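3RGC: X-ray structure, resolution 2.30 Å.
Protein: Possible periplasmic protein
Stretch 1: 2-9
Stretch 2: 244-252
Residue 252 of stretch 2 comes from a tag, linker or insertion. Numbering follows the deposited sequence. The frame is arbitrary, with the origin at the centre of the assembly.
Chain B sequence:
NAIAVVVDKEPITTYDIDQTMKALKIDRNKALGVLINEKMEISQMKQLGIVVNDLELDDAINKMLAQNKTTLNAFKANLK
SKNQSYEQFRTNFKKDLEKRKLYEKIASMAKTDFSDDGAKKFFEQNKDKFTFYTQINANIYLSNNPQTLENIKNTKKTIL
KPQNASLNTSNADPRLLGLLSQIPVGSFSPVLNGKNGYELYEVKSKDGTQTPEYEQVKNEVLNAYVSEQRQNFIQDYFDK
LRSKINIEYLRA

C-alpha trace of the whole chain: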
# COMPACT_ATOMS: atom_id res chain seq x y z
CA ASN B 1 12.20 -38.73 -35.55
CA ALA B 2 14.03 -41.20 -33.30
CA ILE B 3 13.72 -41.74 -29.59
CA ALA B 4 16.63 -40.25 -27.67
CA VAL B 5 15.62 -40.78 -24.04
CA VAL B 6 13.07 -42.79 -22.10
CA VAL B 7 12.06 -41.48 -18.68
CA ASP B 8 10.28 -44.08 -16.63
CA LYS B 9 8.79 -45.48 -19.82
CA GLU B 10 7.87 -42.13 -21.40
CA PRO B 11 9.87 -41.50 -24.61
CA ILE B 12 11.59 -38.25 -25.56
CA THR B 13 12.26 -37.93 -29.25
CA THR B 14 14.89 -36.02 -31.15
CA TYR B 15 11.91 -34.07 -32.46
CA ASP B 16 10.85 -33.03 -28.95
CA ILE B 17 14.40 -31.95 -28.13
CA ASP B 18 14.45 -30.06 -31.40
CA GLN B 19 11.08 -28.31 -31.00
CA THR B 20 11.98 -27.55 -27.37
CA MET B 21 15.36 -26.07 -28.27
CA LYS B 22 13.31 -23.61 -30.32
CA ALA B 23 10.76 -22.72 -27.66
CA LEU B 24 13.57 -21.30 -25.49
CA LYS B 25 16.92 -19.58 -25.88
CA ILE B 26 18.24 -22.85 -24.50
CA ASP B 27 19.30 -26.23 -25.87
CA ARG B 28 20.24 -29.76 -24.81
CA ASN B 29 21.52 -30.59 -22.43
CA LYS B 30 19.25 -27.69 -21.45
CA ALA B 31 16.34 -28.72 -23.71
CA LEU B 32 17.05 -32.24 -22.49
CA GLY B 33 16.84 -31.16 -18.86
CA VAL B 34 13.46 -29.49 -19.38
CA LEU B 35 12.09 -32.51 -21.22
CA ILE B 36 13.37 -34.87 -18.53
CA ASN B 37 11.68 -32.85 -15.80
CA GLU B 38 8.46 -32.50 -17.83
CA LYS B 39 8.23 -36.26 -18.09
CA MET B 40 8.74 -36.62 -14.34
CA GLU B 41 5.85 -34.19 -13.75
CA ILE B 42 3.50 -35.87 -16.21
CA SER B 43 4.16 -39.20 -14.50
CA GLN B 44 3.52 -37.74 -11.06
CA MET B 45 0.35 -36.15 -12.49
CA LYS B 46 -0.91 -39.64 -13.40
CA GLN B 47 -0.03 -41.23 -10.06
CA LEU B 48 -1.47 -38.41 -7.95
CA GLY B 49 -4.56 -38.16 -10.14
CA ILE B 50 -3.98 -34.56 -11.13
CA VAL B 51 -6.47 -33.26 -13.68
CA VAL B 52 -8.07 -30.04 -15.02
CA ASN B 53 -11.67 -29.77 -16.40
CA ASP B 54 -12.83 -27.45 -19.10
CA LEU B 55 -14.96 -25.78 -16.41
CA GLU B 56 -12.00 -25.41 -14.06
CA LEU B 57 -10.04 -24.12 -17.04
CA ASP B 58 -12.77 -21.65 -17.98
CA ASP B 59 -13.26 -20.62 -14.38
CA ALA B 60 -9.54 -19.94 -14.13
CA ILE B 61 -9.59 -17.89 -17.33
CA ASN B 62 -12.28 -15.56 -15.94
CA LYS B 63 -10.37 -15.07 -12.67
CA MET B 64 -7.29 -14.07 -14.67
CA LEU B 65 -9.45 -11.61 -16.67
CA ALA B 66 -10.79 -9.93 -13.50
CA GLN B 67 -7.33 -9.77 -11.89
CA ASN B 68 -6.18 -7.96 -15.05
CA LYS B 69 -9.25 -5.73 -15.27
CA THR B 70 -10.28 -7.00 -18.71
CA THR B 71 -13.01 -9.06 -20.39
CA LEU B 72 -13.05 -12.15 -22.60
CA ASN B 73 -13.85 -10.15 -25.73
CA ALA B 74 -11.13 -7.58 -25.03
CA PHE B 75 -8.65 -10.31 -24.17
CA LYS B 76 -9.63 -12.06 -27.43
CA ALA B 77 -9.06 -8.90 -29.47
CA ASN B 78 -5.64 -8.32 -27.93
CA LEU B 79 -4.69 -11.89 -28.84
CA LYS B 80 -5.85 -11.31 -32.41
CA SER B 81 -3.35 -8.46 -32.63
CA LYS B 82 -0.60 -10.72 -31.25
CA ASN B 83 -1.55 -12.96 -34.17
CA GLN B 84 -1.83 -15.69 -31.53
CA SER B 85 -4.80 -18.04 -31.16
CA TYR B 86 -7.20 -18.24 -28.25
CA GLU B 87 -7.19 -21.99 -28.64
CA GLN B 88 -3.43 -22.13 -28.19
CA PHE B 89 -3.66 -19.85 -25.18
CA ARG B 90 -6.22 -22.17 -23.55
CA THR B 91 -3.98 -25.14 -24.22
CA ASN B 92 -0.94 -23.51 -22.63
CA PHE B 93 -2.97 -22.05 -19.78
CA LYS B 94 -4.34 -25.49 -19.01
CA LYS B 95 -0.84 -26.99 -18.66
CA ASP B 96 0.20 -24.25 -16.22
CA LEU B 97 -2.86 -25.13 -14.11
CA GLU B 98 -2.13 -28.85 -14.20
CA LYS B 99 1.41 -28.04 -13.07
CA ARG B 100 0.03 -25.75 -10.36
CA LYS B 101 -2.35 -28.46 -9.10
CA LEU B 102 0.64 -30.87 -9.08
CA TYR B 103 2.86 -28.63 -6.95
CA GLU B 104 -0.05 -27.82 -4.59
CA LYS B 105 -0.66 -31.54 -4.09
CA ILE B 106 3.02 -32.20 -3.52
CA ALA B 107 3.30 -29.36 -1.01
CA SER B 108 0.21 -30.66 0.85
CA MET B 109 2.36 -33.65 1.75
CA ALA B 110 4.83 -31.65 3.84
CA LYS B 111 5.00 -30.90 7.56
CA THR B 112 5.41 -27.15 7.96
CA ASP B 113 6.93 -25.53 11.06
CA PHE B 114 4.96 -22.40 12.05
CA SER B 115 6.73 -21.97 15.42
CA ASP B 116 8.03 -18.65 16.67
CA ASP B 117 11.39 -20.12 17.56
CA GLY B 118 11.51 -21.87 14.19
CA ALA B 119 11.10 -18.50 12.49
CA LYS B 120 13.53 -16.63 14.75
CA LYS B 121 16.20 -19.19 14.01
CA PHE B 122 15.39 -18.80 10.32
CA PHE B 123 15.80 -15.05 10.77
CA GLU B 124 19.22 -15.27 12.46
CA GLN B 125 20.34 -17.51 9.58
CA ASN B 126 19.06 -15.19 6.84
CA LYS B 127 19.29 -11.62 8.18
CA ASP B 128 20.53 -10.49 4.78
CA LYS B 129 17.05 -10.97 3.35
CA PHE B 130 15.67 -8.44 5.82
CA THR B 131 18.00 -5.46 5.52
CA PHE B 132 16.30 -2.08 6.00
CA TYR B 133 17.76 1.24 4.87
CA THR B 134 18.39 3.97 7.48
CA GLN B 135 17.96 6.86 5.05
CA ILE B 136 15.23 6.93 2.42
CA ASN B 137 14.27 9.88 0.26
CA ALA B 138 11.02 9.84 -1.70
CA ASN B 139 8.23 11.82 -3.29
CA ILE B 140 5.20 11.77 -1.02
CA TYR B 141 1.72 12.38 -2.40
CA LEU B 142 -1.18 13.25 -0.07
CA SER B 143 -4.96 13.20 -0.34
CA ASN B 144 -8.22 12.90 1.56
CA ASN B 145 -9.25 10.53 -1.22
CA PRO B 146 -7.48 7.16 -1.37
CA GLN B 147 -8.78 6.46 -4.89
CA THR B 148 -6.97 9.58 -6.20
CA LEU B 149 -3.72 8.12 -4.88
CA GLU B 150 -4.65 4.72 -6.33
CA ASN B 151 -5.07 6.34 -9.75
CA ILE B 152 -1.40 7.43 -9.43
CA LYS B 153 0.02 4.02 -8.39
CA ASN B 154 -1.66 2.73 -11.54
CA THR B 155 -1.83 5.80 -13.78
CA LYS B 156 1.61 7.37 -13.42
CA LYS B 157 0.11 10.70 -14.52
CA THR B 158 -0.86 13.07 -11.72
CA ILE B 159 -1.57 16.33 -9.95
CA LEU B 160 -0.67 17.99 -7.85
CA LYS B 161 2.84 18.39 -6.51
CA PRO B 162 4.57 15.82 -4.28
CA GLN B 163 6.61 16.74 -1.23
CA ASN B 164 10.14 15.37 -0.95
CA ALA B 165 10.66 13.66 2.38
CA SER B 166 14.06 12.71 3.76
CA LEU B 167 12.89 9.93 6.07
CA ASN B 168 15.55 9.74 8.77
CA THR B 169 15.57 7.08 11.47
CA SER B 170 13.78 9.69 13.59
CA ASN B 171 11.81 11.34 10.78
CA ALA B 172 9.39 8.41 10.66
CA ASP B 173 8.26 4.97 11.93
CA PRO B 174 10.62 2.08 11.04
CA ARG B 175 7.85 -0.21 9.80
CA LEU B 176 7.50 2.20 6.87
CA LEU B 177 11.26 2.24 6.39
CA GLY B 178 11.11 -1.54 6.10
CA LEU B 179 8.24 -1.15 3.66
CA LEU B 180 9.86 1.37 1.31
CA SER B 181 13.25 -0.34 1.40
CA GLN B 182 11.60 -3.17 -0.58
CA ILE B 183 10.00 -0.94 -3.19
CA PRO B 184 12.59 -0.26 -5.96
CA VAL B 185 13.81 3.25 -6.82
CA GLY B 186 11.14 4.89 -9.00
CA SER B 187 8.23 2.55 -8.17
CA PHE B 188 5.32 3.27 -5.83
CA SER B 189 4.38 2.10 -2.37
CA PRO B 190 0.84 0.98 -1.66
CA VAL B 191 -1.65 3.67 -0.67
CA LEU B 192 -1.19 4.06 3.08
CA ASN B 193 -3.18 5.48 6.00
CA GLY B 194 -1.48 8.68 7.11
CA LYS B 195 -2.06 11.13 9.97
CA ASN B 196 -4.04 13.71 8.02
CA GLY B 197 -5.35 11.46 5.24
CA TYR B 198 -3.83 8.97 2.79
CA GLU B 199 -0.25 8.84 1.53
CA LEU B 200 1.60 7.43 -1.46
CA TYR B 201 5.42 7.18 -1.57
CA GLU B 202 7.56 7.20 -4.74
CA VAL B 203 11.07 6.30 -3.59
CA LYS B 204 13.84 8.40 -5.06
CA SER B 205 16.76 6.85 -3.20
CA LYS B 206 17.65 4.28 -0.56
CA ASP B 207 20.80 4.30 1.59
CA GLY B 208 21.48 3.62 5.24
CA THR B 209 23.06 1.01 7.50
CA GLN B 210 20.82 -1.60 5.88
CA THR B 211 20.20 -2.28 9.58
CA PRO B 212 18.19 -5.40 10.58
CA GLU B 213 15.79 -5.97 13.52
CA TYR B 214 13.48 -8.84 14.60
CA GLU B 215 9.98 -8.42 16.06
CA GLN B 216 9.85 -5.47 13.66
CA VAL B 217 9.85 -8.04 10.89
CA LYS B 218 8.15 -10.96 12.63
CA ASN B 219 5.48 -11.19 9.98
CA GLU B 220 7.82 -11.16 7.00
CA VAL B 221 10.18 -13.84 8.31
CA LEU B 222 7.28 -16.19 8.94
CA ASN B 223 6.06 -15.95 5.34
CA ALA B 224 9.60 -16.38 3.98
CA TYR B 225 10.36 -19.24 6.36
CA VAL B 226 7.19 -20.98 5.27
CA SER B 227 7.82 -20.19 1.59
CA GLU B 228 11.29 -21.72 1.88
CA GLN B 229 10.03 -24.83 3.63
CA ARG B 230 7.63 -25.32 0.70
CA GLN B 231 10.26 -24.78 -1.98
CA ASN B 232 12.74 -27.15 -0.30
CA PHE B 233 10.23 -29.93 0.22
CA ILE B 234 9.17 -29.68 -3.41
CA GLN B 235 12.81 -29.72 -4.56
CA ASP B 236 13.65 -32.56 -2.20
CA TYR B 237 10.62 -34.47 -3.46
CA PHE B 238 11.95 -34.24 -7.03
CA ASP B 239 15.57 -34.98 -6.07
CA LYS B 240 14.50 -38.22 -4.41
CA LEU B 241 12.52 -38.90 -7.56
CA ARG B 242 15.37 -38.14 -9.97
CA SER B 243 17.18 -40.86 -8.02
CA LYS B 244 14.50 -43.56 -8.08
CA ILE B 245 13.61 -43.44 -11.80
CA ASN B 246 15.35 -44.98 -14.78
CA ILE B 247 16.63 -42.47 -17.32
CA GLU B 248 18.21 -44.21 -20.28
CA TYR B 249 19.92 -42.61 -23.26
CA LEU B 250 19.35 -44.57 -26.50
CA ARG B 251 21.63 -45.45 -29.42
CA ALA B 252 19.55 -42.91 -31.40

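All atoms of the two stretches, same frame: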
# COMPACT_ATOMS: atom_id res chain seq x y z
N ALA B 2 13.63 -40.01 -34.05
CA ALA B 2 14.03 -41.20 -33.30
C ALA B 2 13.90 -40.90 -31.82
O ALA B 2 13.82 -39.74 -31.42
CB ALA B 2 15.48 -41.62 -33.64
N ILE B 3 13.84 -41.95 -31.02
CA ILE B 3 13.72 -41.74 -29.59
C ILE B 3 15.11 -41.63 -28.96
O ILE B 3 15.97 -42.48 -29.17
CB ILE B 3 12.89 -42.84 -28.90
CG1 ILE B 3 13.29 -42.94 -27.43
CG2 ILE B 3 13.11 -44.18 -29.60
CD1 ILE B 3 12.31 -43.68 -26.59
N ALA B 4 15.32 -40.55 -28.21
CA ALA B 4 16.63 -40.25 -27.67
C ALA B 4 16.73 -40.68 -26.21
O ALA B 4 17.78 -41.15 -25.76
CB ALA B 4 16.92 -38.76 -27.82
N VAL B 5 15.64 -40.50 -25.48
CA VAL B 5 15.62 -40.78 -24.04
C VAL B 5 14.26 -41.35 -23.61
O VAL B 5 13.21 -40.96 -24.12
CB VAL B 5 15.94 -39.51 -23.20
CG1 VAL B 5 16.13 -39.86 -21.72
CG2 VAL B 5 17.17 -38.79 -23.74
N VAL B 6 14.29 -42.30 -22.69
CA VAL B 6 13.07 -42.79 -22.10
C VAL B 6 13.18 -42.43 -20.64
O VAL B 6 14.23 -42.60 -20.04
CB VAL B 6 12.96 -44.32 -22.26
CG1 VAL B 6 11.60 -44.81 -21.83
CG2 VAL B 6 13.20 -44.70 -23.69
N VAL B 7 12.11 -41.87 -20.08
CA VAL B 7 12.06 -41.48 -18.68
C VAL B 7 10.89 -42.22 -18.05
O VAL B 7 9.75 -42.09 -18.51
CB VAL B 7 11.87 -39.97 -18.51
CG1 VAL B 7 11.85 -39.59 -17.02
CG2 VAL B 7 12.96 -39.23 -19.25
N ASP B 8 11.17 -42.99 -17.00
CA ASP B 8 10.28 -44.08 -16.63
C ASP B 8 10.13 -44.92 -17.88
O ASP B 8 11.06 -45.63 -18.28
CB ASP B 8 8.92 -43.57 -16.16
CG ASP B 8 8.81 -43.53 -14.65
OD1 ASP B 8 7.87 -42.89 -14.14
OD2 ASP B 8 9.68 -44.13 -13.98
N LYS B 9 8.98 -44.81 -18.53
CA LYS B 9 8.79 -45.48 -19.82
C LYS B 9 8.46 -44.46 -20.91
O LYS B 9 8.41 -44.79 -22.09
CB LYS B 9 7.71 -46.56 -19.71
N LYS B 244 15.24 -42.30 -8.01
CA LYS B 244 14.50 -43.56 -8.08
C LYS B 244 14.00 -43.97 -9.47
O LYS B 244 13.50 -45.08 -9.63
CB LYS B 244 13.31 -43.53 -7.10
N ILE B 245 14.10 -43.10 -10.47
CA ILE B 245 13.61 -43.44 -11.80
C ILE B 245 14.73 -43.80 -12.75
O ILE B 245 15.85 -43.30 -12.61
CB ILE B 245 12.78 -42.31 -12.44
CG1 ILE B 245 13.65 -41.07 -12.64
CG2 ILE B 245 11.55 -41.99 -11.59
CD1 ILE B 245 12.86 -39.87 -13.07
N ASN B 246 14.41 -44.64 -13.72
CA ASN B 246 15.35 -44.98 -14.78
C ASN B 246 15.31 -44.00 -15.96
O ASN B 246 14.27 -43.79 -16.58
CB ASN B 246 15.14 -46.42 -15.26
CG ASN B 246 13.69 -46.83 -15.22
OD1 ASN B 246 12.79 -45.99 -15.32
ND2 ASN B 246 13.44 -48.13 -15.07
N ILE B 247 16.46 -43.40 -16.23
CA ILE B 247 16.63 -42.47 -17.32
C ILE B 247 17.68 -43.07 -18.23
O ILE B 247 18.86 -43.14 -17.86
CB ILE B 247 17.13 -41.10 -16.81
CG1 ILE B 247 16.05 -40.40 -15.97
CG2 ILE B 247 17.59 -40.23 -17.98
CD1 ILE B 247 16.48 -39.06 -15.40
N GLU B 248 17.27 -43.54 -19.40
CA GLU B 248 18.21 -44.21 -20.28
C GLU B 248 18.37 -43.46 -21.59
O GLU B 248 17.38 -43.13 -22.25
CB GLU B 248 17.74 -45.64 -20.56
CG GLU B 248 17.51 -46.48 -19.32
CD GLU B 248 17.41 -47.96 -19.63
OE1 GLU B 248 17.75 -48.35 -20.77
OE2 GLU B 248 17.00 -48.74 -18.74
N TYR B 249 19.61 -43.19 -21.96
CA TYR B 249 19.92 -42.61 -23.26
C TYR B 249 19.99 -43.74 -24.28
O TYR B 249 20.55 -44.80 -23.99
CB TYR B 249 21.25 -41.83 -23.23
CG TYR B 249 21.20 -40.54 -22.44
CD1 TYR B 249 21.35 -39.32 -23.08
CD2 TYR B 249 21.00 -40.54 -21.07
CE1 TYR B 249 21.31 -38.14 -22.37
CE2 TYR B 249 20.95 -39.36 -20.34
CZ TYR B 249 21.10 -38.16 -20.99
OH TYR B 249 21.06 -36.98 -20.28
N LEU B 250 19.41 -43.53 -25.47
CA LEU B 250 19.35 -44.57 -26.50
C LEU B 250 20.39 -44.36 -27.61
O LEU B 250 20.84 -43.24 -27.87
CB LEU B 250 17.95 -44.68 -27.13
CG LEU B 250 16.89 -45.50 -26.37
CD1 LEU B 250 16.62 -44.92 -24.98
CD2 LEU B 250 15.59 -45.59 -27.16
N ARG B 251 20.74 -45.46 -28.27
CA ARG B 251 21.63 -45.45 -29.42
C ARG B 251 21.22 -44.46 -30.51
O ARG B 251 22.04 -44.10 -31.35
CB ARG B 251 21.75 -46.85 -30.01
CG ARG B 251 23.16 -47.29 -30.30
CD ARG B 251 23.96 -47.42 -29.03
NE ARG B 251 25.08 -48.36 -29.15
CZ ARG B 251 25.77 -48.61 -30.26
NH1 ARG B 251 25.49 -47.99 -31.40
NH2 ARG B 251 26.77 -49.49 -30.23
N ALA B 252 19.97 -44.00 -30.49
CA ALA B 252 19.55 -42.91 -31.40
C ALA B 252 20.68 -42.56 -32.35
O ALA B 252 21.59 -41.84 -31.94
CB ALA B 252 19.14 -41.63 -30.62
O HOH W 1 20.55 -40.72 -26.59

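The N- and C-terminal ends of the chain meet as a two-stranded antiparallel ladder, with any two residues in contact at least 237 positions apart in sequence. Strand 3-7 and strand 247-249 run at 166° to each other, and their axes approach to 5.0 Å. Val-6 and Glu-248 form the hydrogen-bonded pair at the centre: Val-6 N donates to Glu-248 O and Glu-248 N returns the bond to Val-6 O, both at 3.2 Å and both nearly straight. On one side of this pair lies Val-5 with Tyr-249, on the other Val-7 with Ile-247. These are non-hydrogen-bonded pairs, and their CA atoms sit closer (4.7 Å between Val-5 CA and Tyr-249 CA, 4.9 Å between Val-7 CA and Ile-247 CA) than the 5.6 Å from Val-6 CA to Glu-248 CA.

Beyond the bridged residues, Leu-250 N donates to Ala-4 O at 2.9 Å, the shortest of the cross-strand hydrogen bonds. Ala-4 O also accepts from a water, which donates in turn to Leu-250 O and so ties the same two residues together a second time. At the opposite end the ladder loosens: Asp-8 N to Asn-246 O, at 3.2 Å, is a weak hydrogen bond with an angle of 132°. CA-H...O contacts supplement the amide bonds, with Val-5 CA 3.4 Å from Glu-248 O and Tyr-249 CA 3.6 Å from Ala-4 O.

Side chains alternate between the two faces of the sheet. Val-5, Val-7, Ile-247 and Tyr-249 share one face, where dispersion and the exclusion of water favour their contact. Val-5 uses both methyls: CG1 lies 4.0 Å from Ile-247 CG2, while CG2 sits over one face of the Tyr-249 ring, 4.3 Å from CD1. Val-7 CG1 extends this apolar row, reaching Ile-245 CD1 at 4.1 Å and Ile-247 CG1 at 4.4 Å.

Val-6 and Glu-248 point to the other face, but the end of the Glu-248 side chain leads away, leaving its carboxylate without a partner in stretch 1. Leu-250 instead supplies the apolar contact to Val-6, with CD1 3.7 Å from Val-6 CG2, while its CD2 lies 3.5 Å from Ile-3 CG1. It thus touches two aliphatic side chains, Ile-3 and Val-6, and has the largest area covered by the opposing stretch. Nearby, Ala-252, a tag residue, places CB 3.6 Å from Ile-3 O.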